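Local coordinates for microtubule-associated protein 1A/1B, light chain 3, putative (Trypanosoma brucei, PDB 3H9D) that is a ubiquitin-like protein of the ATG8 family that probably becomes joined to a membrane lipid at its C-terminus and takes part in autophagy, at residues E37-Y40 with N41-I44. Residues are numbered along the deposited sequence; the frame is centred on the assembly and turned at random.
Sequences EKVY and NSDI
Lys38 lays its side chain across the mouth of the turn that follows it, with CB against Ile44 CG2 at 4.0 Å, CD beside Ile44 O and CE beside both Ser42 O and Ile44 O. CG sits between the backbone N and the carbonyl carbon, and a twist about CG-CD (chi3 -90°) turns the end of the chain aside to the two acceptors. NZ donates to Ser42 O at 2.8 Å and to Ile44 O at 3.1 Å. Both oxygens are met nearly head-on, with NZ tilted modestly out of each carbonyl plane, so one lysine bridges the carbonyls of Ser42 and Ile44.

The backbone turns tightly from Val39 to Ser42, with Tyr40 and Asn41 at its corners in helical backbone angles, close to a type III (3-10-like) turn. Its closing bond runs from Ser42 N to Val39 O (3.2 Å), the N-H arriving well above the carbonyl plane. Ser42 OG also donates to Val39 O, at 2.9 Å and from the same face, because its chi1 of 46° swings the hydroxyl back over Val39, where it rests 3.5 Å from Val39 CB. Val39 O is thus gripped twice by one residue. At the exposed corner, Asn41 ND2 packs between Val39 CG1 and Tyr40 CD2, its amide plane standing almost perpendicular to the phenol ring.

The turn lies at the surface, where strand 31-38 leaves the ubiquitin-like sheet toward strand 51-55; Val39 still pairs by backbone with Tyr112, and Ser42 and Ile44 pack on Ser113 and Tyr112 at the end of the adjacent parallel strand 108-113.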
# COMPACT_ATOMS: atom_id res chain seq x y z
N GLU A 37 -7.01 3.10 11.81
CA GLU A 37 -5.71 3.78 11.92
C GLU A 37 -5.84 5.29 12.12
O GLU A 37 -6.81 5.88 11.70
CB GLU A 37 -4.85 3.45 10.70
CG GLU A 37 -4.56 1.95 10.53
CD GLU A 37 -3.87 1.64 9.21
OE1 GLU A 37 -2.63 1.48 9.20
OE2 GLU A 37 -4.57 1.60 8.18
N LYS A 38 -4.88 5.92 12.79
CA LYS A 38 -4.98 7.36 13.02
C LYS A 38 -4.87 8.16 11.72
O LYS A 38 -4.05 7.84 10.85
CB LYS A 38 -3.95 7.87 14.05
CG LYS A 38 -2.53 7.95 13.57
CD LYS A 38 -1.64 8.73 14.51
CE LYS A 38 -1.60 10.21 14.16
NZ LYS A 38 -0.70 10.94 15.07
N VAL A 39 -5.72 9.18 11.59
CA VAL A 39 -5.53 10.24 10.60
C VAL A 39 -4.11 10.80 10.75
O VAL A 39 -3.73 11.22 11.85
CB VAL A 39 -6.58 11.38 10.77
CG1 VAL A 39 -6.22 12.62 9.94
CG2 VAL A 39 -7.99 10.89 10.42
N TYR A 40 -3.35 10.80 9.66
CA TYR A 40 -1.97 11.32 9.65
C TYR A 40 -1.80 12.66 10.40
O TYR A 40 -0.91 12.79 11.24
CB TYR A 40 -1.44 11.42 8.19
CG TYR A 40 -0.28 12.37 8.01
CD1 TYR A 40 1.03 11.95 8.24
CD2 TYR A 40 -0.48 13.68 7.59
CE1 TYR A 40 2.11 12.82 8.08
CE2 TYR A 40 0.57 14.56 7.43
CZ TYR A 40 1.87 14.13 7.67
OH TYR A 40 2.92 15.02 7.50
N ASN A 41 -2.68 13.61 10.09
CA ASN A 41 -2.70 14.97 10.66
C ASN A 41 -2.83 15.10 12.19
O ASN A 41 -2.24 16.00 12.80
CB ASN A 41 -3.91 15.73 10.09
CG ASN A 41 -3.80 16.00 8.62
OD1 ASN A 41 -3.41 17.10 8.21
ND2 ASN A 41 -4.17 15.01 7.81
N SER A 42 -3.64 14.25 12.79
CA SER A 42 -4.08 14.45 14.18
C SER A 42 -3.08 14.10 15.29
O SER A 42 -2.14 13.34 15.09
CB SER A 42 -5.40 13.72 14.41
OG SER A 42 -5.35 12.41 13.88
N ASP A 43 -3.32 14.68 16.46
CA ASP A 43 -2.49 14.48 17.65
C ASP A 43 -2.96 13.28 18.51
O ASP A 43 -2.73 13.23 19.71
CB ASP A 43 -2.49 15.76 18.47
CG ASP A 43 -1.42 15.77 19.53
OD1 ASP A 43 -0.45 14.97 19.42
OD2 ASP A 43 -1.55 16.57 20.49
N ILE A 44 -3.60 12.32 17.88
CA ILE A 44 -4.08 11.14 18.59
C ILE A 44 -3.11 9.95 18.41
O ILE A 44 -2.42 9.83 17.39
CB ILE A 44 -5.54 10.83 18.17
CG1 ILE A 44 -6.25 9.99 19.23
CG2 ILE A 44 -5.59 10.25 16.75
CD1 ILE A 44 -7.76 10.26 19.32